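Local structure of phosphoribosylformylglycinamidine synthase 2 (3VIU) at residues His164-Leu172 / Tyr527-Thr538; Leu54-Pro65 / Lys509-Val520. The protein belongs to the PurM-like family of AIR synthase-related proteins, its single chain carrying two pairs of N- and C-terminal domains, and holds ADP and magnesium. All blocks are in the same frame, centred on the assembly; numbering follows the deposited sequence.

Contact 1 of 2, residues His164-Leu172 / Tyr527-Thr538; sequences HEGYRENPL and YNESGGKRIPPT
Pro536 lies over one face of the Tyr167 ring, its CD 3.8 Å from the ring centroid and 17° off the normal, a CH-pi contact displaced toward the rim. Ile535 continues this apolar centre: CB packs against Tyr167, CG2 meets CB of Asn170, and CD1 reaches Leu172 CD2 at 3.9 Å. Gly166 fits closely beside the Ile535-Pro536 backbone, and its O receives a CA-H...O contact from Ile535 CA at 3.4 Å.

At the ring's edge, Tyr167 OH donates to Thr538 OG1 over 2.6 Å; OG1 in turn donates to Pro536 O, a short chain of hydrogen bonds that should restrict the phenol's swing. A water joins Asn170 ND2 to Asn528 OD1, while Asn528 ND2 is hydrogen-bonded to Ser525 OG and Leu489 O.

Farther out, Lys533 crosses the gap with its chain fully extended from a CG anti to the backbone N (chi1 -177°). Its NZ donates to Glu165 O at 2.8 Å, from the opposite face of that carbonyl to Arg168 N, and forms salt bridges to Glu169 OE1 (3.2 Å, also a hydrogen bond) and Glu165 OE2 (3.6 Å). The two carboxylates probably ease the closeness of NZ to the guanidinium of Arg168, whose NH2 forms a salt bridge with Glu131. The arrangement is a beta hairpin, closed by a type I' turn at Ser530-Lys533, packed on the equivalent connection of the other PurM-like N-terminal domain.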
loop_
_atom_site.group_PDB
_atom_site.type_symbol
_atom_site.label_atom_id
_atom_site.label_comp_id
_atom_site.label_asym_id
_atom_site.label_seq_id
_atom_site.Cartn_x
_atom_site.Cartn_y
_atom_site.Cartn_z
ATOM N N HIS A 164 6.601 13.678 -9.279
ATOM C CA HIS A 164 6.823 14.884 -8.497
ATOM C C HIS A 164 8.298 15.211 -8.252
ATOM O O HIS A 164 9.147 14.327 -8.104
ATOM C CB HIS A 164 6.068 14.747 -7.161
ATOM C CG HIS A 164 6.010 16.002 -6.346
ATOM N ND1 HIS A 164 7.082 16.471 -5.614
ATOM C CD2 HIS A 164 4.992 16.866 -6.114
ATOM C CE1 HIS A 164 6.726 17.565 -4.964
ATOM N NE2 HIS A 164 5.461 17.826 -5.249
ATOM N N GLU A 165 8.565 16.510 -8.211
ATOM C CA GLU A 165 9.883 17.091 -7.993
ATOM C C GLU A 165 10.591 16.538 -6.760
ATOM O O GLU A 165 11.790 16.259 -6.800
ATOM C CB GLU A 165 9.723 18.622 -7.896
ATOM C CG GLU A 165 10.804 19.392 -7.150
ATOM C CD GLU A 165 10.613 19.407 -5.640
ATOM O OE1 GLU A 165 9.498 19.724 -5.171
ATOM O OE2 GLU A 165 11.594 19.116 -4.917
ATOM N N GLY A 166 9.845 16.372 -5.673
ATOM C CA GLY A 166 10.437 15.877 -4.443
ATOM C C GLY A 166 10.926 14.436 -4.451
ATOM O O GLY A 166 11.549 13.984 -3.488
ATOM N N TYR A 167 10.664 13.711 -5.531
ATOM C CA TYR A 167 11.066 12.318 -5.612
ATOM C C TYR A 167 12.210 12.095 -6.588
ATOM O O TYR A 167 12.615 10.954 -6.820
ATOM C CB TYR A 167 9.872 11.449 -6.031
ATOM C CG TYR A 167 8.698 11.459 -5.066
ATOM C CD1 TYR A 167 8.801 10.897 -3.792
ATOM C CD2 TYR A 167 7.466 11.994 -5.450
ATOM C CE1 TYR A 167 7.698 10.864 -2.925
ATOM C CE2 TYR A 167 6.362 11.966 -4.594
ATOM C CZ TYR A 167 6.479 11.401 -3.338
ATOM O OH TYR A 167 5.374 11.367 -2.519
ATOM N N ARG A 168 12.724 13.176 -7.161
ATOM C CA ARG A 168 13.823 13.078 -8.120
ATOM C C ARG A 168 14.970 12.206 -7.584
ATOM O O ARG A 168 15.390 11.266 -8.251
ATOM C CB ARG A 168 14.357 14.473 -8.467
ATOM C CG ARG A 168 15.317 14.510 -9.657
ATOM C CD ARG A 168 16.124 15.811 -9.691
ATOM N NE ARG A 168 15.297 16.984 -9.406
ATOM C CZ ARG A 168 14.338 17.432 -10.208
ATOM N NH1 ARG A 168 13.628 18.499 -9.874
ATOM N NH2 ARG A 168 14.097 16.813 -11.350
ATOM N N GLU A 169 15.462 12.511 -6.385
ATOM C CA GLU A 169 16.565 11.752 -5.785
ATOM C C GLU A 169 16.186 10.441 -5.129
ATOM O O GLU A 169 16.947 9.477 -5.171
ATOM C CB GLU A 169 17.310 12.600 -4.752
ATOM C CG GLU A 169 18.390 13.450 -5.354
ATOM C CD GLU A 169 17.867 14.291 -6.484
ATOM O OE1 GLU A 169 16.918 15.072 -6.251
ATOM O OE2 GLU A 169 18.398 14.168 -7.606
ATOM N N ASN A 170 15.020 10.397 -4.505
ATOM C CA ASN A 170 14.596 9.176 -3.842
ATOM C C ASN A 170 13.225 8.720 -4.320
ATOM O O ASN A 170 12.202 9.157 -3.797
ATOM C CB ASN A 170 14.572 9.387 -2.327
ATOM C CG ASN A 170 15.903 9.898 -1.784
ATOM O OD1 ASN A 170 16.292 11.041 -2.026
ATOM N ND2 ASN A 170 16.607 9.045 -1.051
ATOM N N PRO A 171 13.185 7.840 -5.333
ATOM C CA PRO A 171 11.888 7.373 -5.816
ATOM C C PRO A 171 11.265 6.417 -4.797
ATOM O O PRO A 171 11.944 5.929 -3.886
ATOM C CB PRO A 171 12.245 6.689 -7.135
ATOM C CG PRO A 171 13.600 6.126 -6.848
ATOM C CD PRO A 171 14.280 7.274 -6.140
ATOM N N LEU A 172 9.973 6.156 -4.938
ATOM C CA LEU A 172 9.313 5.251 -4.018
ATOM C C LEU A 172 8.628 4.120 -4.757
ATOM O O LEU A 172 8.009 4.324 -5.799
ATOM C CB LEU A 172 8.272 5.991 -3.174
ATOM C CG LEU A 172 8.717 7.102 -2.221
ATOM C CD1 LEU A 172 7.509 7.575 -1.437
ATOM C CD2 LEU A 172 9.796 6.599 -1.273
ATOM N N TYR A 527 14.664 7.768 6.073
ATOM C CA TYR A 527 15.916 8.156 5.427
ATOM C C TYR A 527 15.796 8.282 3.913
ATOM O O TYR A 527 16.772 8.082 3.189
ATOM C CB TYR A 527 17.025 7.152 5.779
ATOM C CG TYR A 527 17.353 7.127 7.248
ATOM C CD1 TYR A 527 18.145 8.125 7.825
ATOM C CD2 TYR A 527 16.835 6.135 8.076
ATOM C CE1 TYR A 527 18.413 8.137 9.195
ATOM C CE2 TYR A 527 17.092 6.133 9.443
ATOM C CZ TYR A 527 17.881 7.136 9.998
ATOM O OH TYR A 527 18.127 7.136 11.352
ATOM N N ASN A 528 14.602 8.603 3.435
ATOM C CA ASN A 528 14.401 8.785 2.004
ATOM C C ASN A 528 14.687 10.242 1.681
ATOM O O ASN A 528 13.776 11.047 1.521
ATOM C CB ASN A 528 12.970 8.417 1.607
ATOM C CG ASN A 528 12.723 6.926 1.671
ATOM O OD1 ASN A 528 13.246 6.175 0.856
ATOM N ND2 ASN A 528 11.935 6.487 2.651
ATOM N N GLU A 529 15.972 10.574 1.623
ATOM C CA GLU A 529 16.406 11.926 1.315
ATOM C C GLU A 529 17.881 11.904 0.961
ATOM O O GLU A 529 18.603 10.970 1.310
ATOM C CB GLU A 529 16.184 12.863 2.515
ATOM C CG GLU A 529 17.144 12.659 3.682
ATOM C CD GLU A 529 16.925 13.666 4.812
ATOM O OE1 GLU A 529 15.825 13.665 5.400
ATOM O OE2 GLU A 529 17.847 14.458 5.114
ATOM N N SER A 530 18.321 12.935 0.256
ATOM C CA SER A 530 19.717 13.058 -0.120
ATOM C C SER A 530 20.061 14.537 -0.239
ATOM O O SER A 530 19.300 15.322 -0.812
ATOM C CB SER A 530 19.975 12.345 -1.443
ATOM O OG SER A 530 19.255 12.960 -2.489
ATOM N N GLY A 531 21.203 14.915 0.327
ATOM C CA GLY A 531 21.632 16.300 0.273
ATOM C C GLY A 531 20.679 17.269 0.948
ATOM O O GLY A 531 20.490 18.389 0.476
ATOM N N GLY A 532 20.078 16.852 2.058
ATOM C CA GLY A 532 19.160 17.735 2.751
ATOM C C GLY A 532 17.815 17.868 2.056
ATOM O O GLY A 532 16.945 18.603 2.524
ATOM N N LYS A 533 17.639 17.183 0.929
ATOM C CA LYS A 533 16.358 17.234 0.221
ATOM C C LYS A 533 15.488 16.057 0.665
ATOM O O LYS A 533 15.833 14.903 0.432
ATOM C CB LYS A 533 16.563 17.169 -1.295
ATOM C CG LYS A 533 15.258 17.291 -2.067
ATOM C CD LYS A 533 15.457 17.098 -3.554
ATOM C CE LYS A 533 14.130 17.122 -4.283
ATOM N NZ LYS A 533 14.300 16.887 -5.733
ATOM N N ARG A 534 14.364 16.356 1.310
ATOM C CA ARG A 534 13.459 15.314 1.796
ATOM C C ARG A 534 12.315 15.076 0.818
ATOM O O ARG A 534 11.803 16.020 0.222
ATOM C CB ARG A 534 12.871 15.704 3.161
ATOM C CG ARG A 534 13.897 16.128 4.207
ATOM C CD ARG A 534 13.274 16.256 5.591
ATOM N NE ARG A 534 12.111 17.138 5.604
ATOM C CZ ARG A 534 12.155 18.441 5.346
ATOM N NH1 ARG A 534 11.043 19.164 5.377
ATOM N NH2 ARG A 534 13.312 19.021 5.058
ATOM N N ILE A 535 11.919 13.815 0.645
ATOM C CA ILE A 535 10.806 13.501 -0.249
ATOM C C ILE A 535 9.556 14.020 0.433
ATOM O O ILE A 535 9.552 14.236 1.636
ATOM C CB ILE A 535 10.599 11.982 -0.440
ATOM C CG1 ILE A 535 10.306 11.339 0.918
ATOM C CG2 ILE A 535 11.821 11.350 -1.127
ATOM C CD1 ILE A 535 9.945 9.884 0.850
ATOM N N PRO A 536 8.484 14.257 -0.333
ATOM C CA PRO A 536 7.257 14.743 0.302
ATOM C C PRO A 536 6.828 13.646 1.265
ATOM O O PRO A 536 6.970 12.474 0.949
ATOM C CB PRO A 536 6.287 14.860 -0.871
ATOM C CG PRO A 536 7.191 15.234 -2.001
ATOM C CD PRO A 536 8.366 14.289 -1.801
ATOM N N PRO A 537 6.334 14.002 2.458
ATOM C CA PRO A 537 5.911 12.949 3.388
ATOM C C PRO A 537 4.916 12.072 2.632
ATOM O O PRO A 537 3.993 12.580 2.008
ATOM C CB PRO A 537 5.267 13.733 4.525
ATOM C CG PRO A 537 6.077 14.993 4.542
ATOM C CD PRO A 537 6.189 15.333 3.067
ATOM N N THR A 538 5.107 10.761 2.676
ATOM C CA THR A 538 4.226 9.887 1.926
ATOM C C THR A 538 3.632 8.718 2.700
ATOM O O THR A 538 4.311 7.731 2.993
ATOM C CB THR A 538 4.958 9.335 0.684
ATOM O OG1 THR A 538 5.392 10.425 -0.132
ATOM C CG2 THR A 538 4.033 8.463 -0.139
HETATM O O HOH W 1 14.910 6.430 -1.018
#

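Contact 2 of 2, residues Leu54-Pro65 / Lys509-Val520; sequences LPKEGEAVLQGP and KEASEALGVPVV
Apolar packing brings Pro518 and Val519 into the bend made by residues 54-65. CG of Pro518 lies 3.9 Å from Val61 CG2, the two side chains running antiparallel alongside one another. Val61 presents that methyl because its CG1 stands anti to the backbone N (chi1 179°), which sets CG2 beside the N. Val519 uses CG2 against Leu54 CB at 3.5 Å. Leu54 also extends CD2 to the backbone of Lys509 on helix 495-515, and the Pro55 ring lies near Lys509 CA and the hydroxyl of Ser512.

Proline carbons also make van der Waals contacts with main-chain carbonyls: CB of Pro518 rests 3.3 Å from Glu57 O, and at the other end Pro65 sets its CD and CG against the carbonyl of Val520.

The chain passes here from helix 495-515 through Gly516, the first residue past the helix, with positive phi, into strand 519-525, an outermost strand of its six-stranded PurM-like sheet. Residues 61-63 likewise form an outermost strand, but of the other N-terminal domain's sheet, where Leu62 and Gln63 make a classic beta bulge opposite Val71. Val519 also touches the bound ADP and the side chains of Tyr483 and Asp485.

Direct hydrogen bonding across the contact is confined to the backbone: Val519 N donates to Pro55 O at 3.2 Å, nearly along the C=O axis. Water bridges Lys56 O and Val519 O, donating to both. Within residues 509-520, Val517 N donates to Ser512 O at 3.2 Å, tying the last helical turn to the segment that leads into the strand, while Lys509 NZ forms a salt bridge with Glu513 OE2.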
loop_
_atom_site.group_PDB
_atom_site.type_symbol
_atom_site.label_atom_id
_atom_site.label_comp_id
_atom_site.label_asym_id
_atom_site.label_seq_id
_atom_site.Cartn_x
_atom_site.Cartn_y
_atom_site.Cartn_z
ATOM N N LEU A 54 -1.825 4.884 16.821
ATOM C CA LEU A 54 -2.812 4.430 15.841
ATOM C C LEU A 54 -3.824 3.428 16.397
ATOM O O LEU A 54 -3.451 2.374 16.898
ATOM C CB LEU A 54 -2.104 3.826 14.625
ATOM C CG LEU A 54 -1.231 4.792 13.806
ATOM C CD1 LEU A 54 -0.494 4.031 12.720
ATOM C CD2 LEU A 54 -2.096 5.888 13.193
ATOM N N PRO A 55 -5.127 3.755 16.323
ATOM C CA PRO A 55 -6.223 2.901 16.809
ATOM C C PRO A 55 -6.219 1.530 16.111
ATOM O O PRO A 55 -6.105 1.471 14.895
ATOM C CB PRO A 55 -7.464 3.713 16.457
ATOM C CG PRO A 55 -6.980 5.113 16.538
ATOM C CD PRO A 55 -5.650 5.047 15.848
ATOM N N LYS A 56 -6.368 0.444 16.876
ATOM C CA LYS A 56 -6.344 -0.907 16.304
ATOM C C LYS A 56 -7.648 -1.706 16.407
ATOM O O LYS A 56 -7.816 -2.694 15.700
ATOM C CB LYS A 56 -5.241 -1.746 16.960
ATOM C CG LYS A 56 -4.105 -0.961 17.598
ATOM C CD LYS A 56 -2.911 -0.768 16.670
ATOM C CE LYS A 56 -1.746 -0.096 17.420
ATOM N NZ LYS A 56 -0.525 0.134 16.575
ATOM N N GLU A 57 -8.553 -1.297 17.290
ATOM C CA GLU A 57 -9.812 -2.016 17.480
ATOM C C GLU A 57 -10.802 -1.851 16.330
ATOM O O GLU A 57 -10.937 -0.770 15.759
ATOM C CB GLU A 57 -10.479 -1.580 18.791
ATOM C CG GLU A 57 -9.604 -1.759 20.040
ATOM C CD GLU A 57 -10.285 -1.275 21.324
ATOM O OE1 GLU A 57 -10.750 -0.110 21.347
ATOM O OE2 GLU A 57 -10.352 -2.055 22.310
ATOM N N GLY A 58 -11.498 -2.939 16.006
ATOM C CA GLY A 58 -12.478 -2.929 14.930
ATOM C C GLY A 58 -13.238 -4.241 14.871
ATOM O O GLY A 58 -12.663 -5.298 15.114
ATOM N N GLU A 59 -14.525 -4.177 14.539
ATOM C CA GLU A 59 -15.378 -5.364 14.471
ATOM C C GLU A 59 -14.833 -6.481 13.583
ATOM O O GLU A 59 -14.900 -7.656 13.942
ATOM C CB GLU A 59 -16.779 -4.991 13.967
ATOM C CG GLU A 59 -17.458 -3.843 14.710
ATOM C CD GLU A 59 -17.756 -4.158 16.174
ATOM O OE1 GLU A 59 -18.483 -5.147 16.440
ATOM O OE2 GLU A 59 -17.270 -3.409 17.055
ATOM N N ALA A 60 -14.291 -6.117 12.429
ATOM C CA ALA A 60 -13.778 -7.107 11.489
ATOM C C ALA A 60 -12.329 -7.537 11.657
ATOM O O ALA A 60 -11.847 -8.363 10.886
ATOM C CB ALA A 60 -13.990 -6.610 10.067
ATOM N N VAL A 61 -11.625 -6.999 12.646
ATOM C CA VAL A 61 -10.219 -7.363 12.829
ATOM C C VAL A 61 -10.026 -8.752 13.423
ATOM O O VAL A 61 -10.598 -9.079 14.458
ATOM C CB VAL A 61 -9.479 -6.345 13.730
ATOM C CG1 VAL A 61 -8.036 -6.781 13.920
ATOM C CG2 VAL A 61 -9.526 -4.956 13.108
ATOM N N LEU A 62 -9.216 -9.573 12.760
ATOM C CA LEU A 62 -8.931 -10.923 13.248
ATOM C C LEU A 62 -7.473 -10.971 13.670
ATOM O O LEU A 62 -7.093 -11.752 14.542
ATOM C CB LEU A 62 -9.172 -11.977 12.161
ATOM C CG LEU A 62 -10.582 -12.152 11.596
ATOM C CD1 LEU A 62 -10.571 -13.264 10.565
ATOM C CD2 LEU A 62 -11.561 -12.470 12.712
ATOM N N GLN A 63 -6.670 -10.117 13.035
ATOM C CA GLN A 63 -5.237 -10.024 13.297
ATOM C C GLN A 63 -4.726 -8.629 12.953
ATOM O O GLN A 63 -4.858 -8.182 11.814
ATOM C CB GLN A 63 -4.490 -11.054 12.452
ATOM C CG GLN A 63 -3.046 -11.243 12.851
ATOM C CD GLN A 63 -2.908 -11.479 14.338
ATOM O OE1 GLN A 63 -2.801 -10.530 15.120
ATOM N NE2 GLN A 63 -2.936 -12.746 14.742
ATOM N N GLY A 64 -4.145 -7.949 13.938
ATOM C CA GLY A 64 -3.618 -6.613 13.717
ATOM C C GLY A 64 -2.099 -6.594 13.641
ATOM O O GLY A 64 -1.483 -7.629 13.377
ATOM N N PRO A 65 -1.458 -5.432 13.862
ATOM C CA PRO A 65 0.003 -5.351 13.803
ATOM C C PRO A 65 0.653 -6.358 14.747
ATOM O O PRO A 65 0.183 -6.565 15.867
ATOM C CB PRO A 65 0.285 -3.906 14.215
ATOM C CG PRO A 65 -0.927 -3.178 13.735
ATOM C CD PRO A 65 -2.041 -4.110 14.152
ATOM N N LYS A 509 -4.103 8.778 12.614
ATOM C CA LYS A 509 -4.833 8.567 13.849
ATOM C C LYS A 509 -6.165 9.304 13.800
ATOM O O LYS A 509 -7.232 8.726 14.029
ATOM C CB LYS A 509 -4.004 9.085 15.024
ATOM C CG LYS A 509 -4.744 9.150 16.348
ATOM C CD LYS A 509 -3.967 9.991 17.349
ATOM C CE LYS A 509 -4.642 10.008 18.720
ATOM N NZ LYS A 509 -6.066 10.467 18.688
ATOM N N GLU A 510 -6.087 10.589 13.480
ATOM C CA GLU A 510 -7.264 11.436 13.421
ATOM C C GLU A 510 -8.293 10.981 12.393
ATOM O O GLU A 510 -9.487 10.977 12.679
ATOM C CB GLU A 510 -6.836 12.875 13.158
ATOM C CG GLU A 510 -7.957 13.883 13.221
ATOM C CD GLU A 510 -7.434 15.301 13.362
ATOM O OE1 GLU A 510 -8.244 16.246 13.246
ATOM O OE2 GLU A 510 -6.210 15.467 13.598
ATOM N N ALA A 511 -7.839 10.592 11.205
ATOM C CA ALA A 511 -8.754 10.130 10.166
ATOM C C ALA A 511 -9.319 8.770 10.561
ATOM O O ALA A 511 -10.498 8.485 10.362
ATOM C CB ALA A 511 -8.031 10.027 8.830
ATOM N N SER A 512 -8.460 7.936 11.128
ATOM C CA SER A 512 -8.848 6.603 11.552
ATOM C C SER A 512 -9.934 6.641 12.618
ATOM O O SER A 512 -10.914 5.897 12.544
ATOM C CB SER A 512 -7.629 5.859 12.092
ATOM O OG SER A 512 -7.993 4.589 12.590
ATOM N N GLU A 513 -9.753 7.506 13.612
ATOM C CA GLU A 513 -10.712 7.617 14.698
ATOM C C GLU A 513 -12.055 8.139 14.207
ATOM O O GLU A 513 -13.111 7.614 14.566
ATOM C CB GLU A 513 -10.159 8.534 15.785
ATOM C CG GLU A 513 -11.000 8.575 17.046
ATOM C CD GLU A 513 -10.376 9.433 18.142
ATOM O OE1 GLU A 513 -11.000 9.568 19.224
ATOM O OE2 GLU A 513 -9.264 9.967 17.922
ATOM N N ALA A 514 -12.017 9.159 13.362
ATOM C CA ALA A 514 -13.249 9.738 12.853
ATOM C C ALA A 514 -14.057 8.796 11.967
ATOM O O ALA A 514 -15.278 8.721 12.099
ATOM C CB ALA A 514 -12.946 11.016 12.109
ATOM N N LEU A 515 -13.383 8.079 11.069
ATOM C CA LEU A 515 -14.064 7.161 10.156
ATOM C C LEU A 515 -14.314 5.774 10.743
ATOM O O LEU A 515 -15.020 4.960 10.150
ATOM C CB LEU A 515 -13.266 7.009 8.861
ATOM C CG LEU A 515 -13.032 8.263 8.029
ATOM C CD1 LEU A 515 -12.095 7.934 6.874
ATOM C CD2 LEU A 515 -14.362 8.797 7.520
ATOM N N GLY A 516 -13.739 5.497 11.905
ATOM C CA GLY A 516 -13.933 4.191 12.503
ATOM C C GLY A 516 -13.344 3.091 11.640
ATOM O O GLY A 516 -14.003 2.093 11.352
ATOM N N VAL A 517 -12.104 3.291 11.210
ATOM C CA VAL A 517 -11.386 2.315 10.396
ATOM C C VAL A 517 -10.007 2.169 11.034
ATOM O O VAL A 517 -9.220 3.110 11.029
ATOM C CB VAL A 517 -11.210 2.807 8.943
ATOM C CG1 VAL A 517 -10.470 1.762 8.130
ATOM C CG2 VAL A 517 -12.565 3.108 8.325
ATOM N N PRO A 518 -9.701 0.990 11.594
ATOM C CA PRO A 518 -8.414 0.717 12.253
ATOM C C PRO A 518 -7.273 0.180 11.382
ATOM O O PRO A 518 -7.516 -0.381 10.314
ATOM C CB PRO A 518 -8.806 -0.287 13.325
ATOM C CG PRO A 518 -9.812 -1.138 12.581
ATOM C CD PRO A 518 -10.660 -0.103 11.845
ATOM N N VAL A 519 -6.034 0.364 11.855
ATOM C CA VAL A 519 -4.836 -0.149 11.175
ATOM C C VAL A 519 -4.771 -1.629 11.474
ATOM O O VAL A 519 -5.139 -2.068 12.557
ATOM C CB VAL A 519 -3.495 0.365 11.745
ATOM C CG1 VAL A 519 -2.726 1.106 10.674
ATOM C CG2 VAL A 519 -3.714 1.174 12.998
ATOM N N VAL A 520 -4.242 -2.393 10.540
ATOM C CA VAL A 520 -4.146 -3.816 10.750
ATOM C C VAL A 520 -2.724 -4.270 10.417
ATOM O O VAL A 520 -2.284 -5.350 10.819
ATOM C CB VAL A 520 -5.211 -4.521 9.890
ATOM C CG1 VAL A 520 -4.729 -4.684 8.465
ATOM C CG2 VAL A 520 -5.604 -5.814 10.530
HETATM O O HOH W 2 -5.771 -4.214 14.319
#

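How the contacts relate
Both contacts join distant parts of the chain and both are partly buried, each with buried apolar residues and a more exposed edge. Their centres lie 29 Å apart and their nearest atoms about 11 Å, with no touch between them. Strand 519-525, whose start belongs to contact 2, is followed in the chain by the hairpin of contact 1, so one region of the second PurM-like N-terminal domain supplies a segment to each. Contact 1 has a salt-bridge network on the more exposed side of its apolar centre and a tyrosine-threonine hydrogen bond between buried residues. Contact 2, beside the ADP, relies instead on prolines, valines and main-chain polar groups, with its salt bridge confined to one segment.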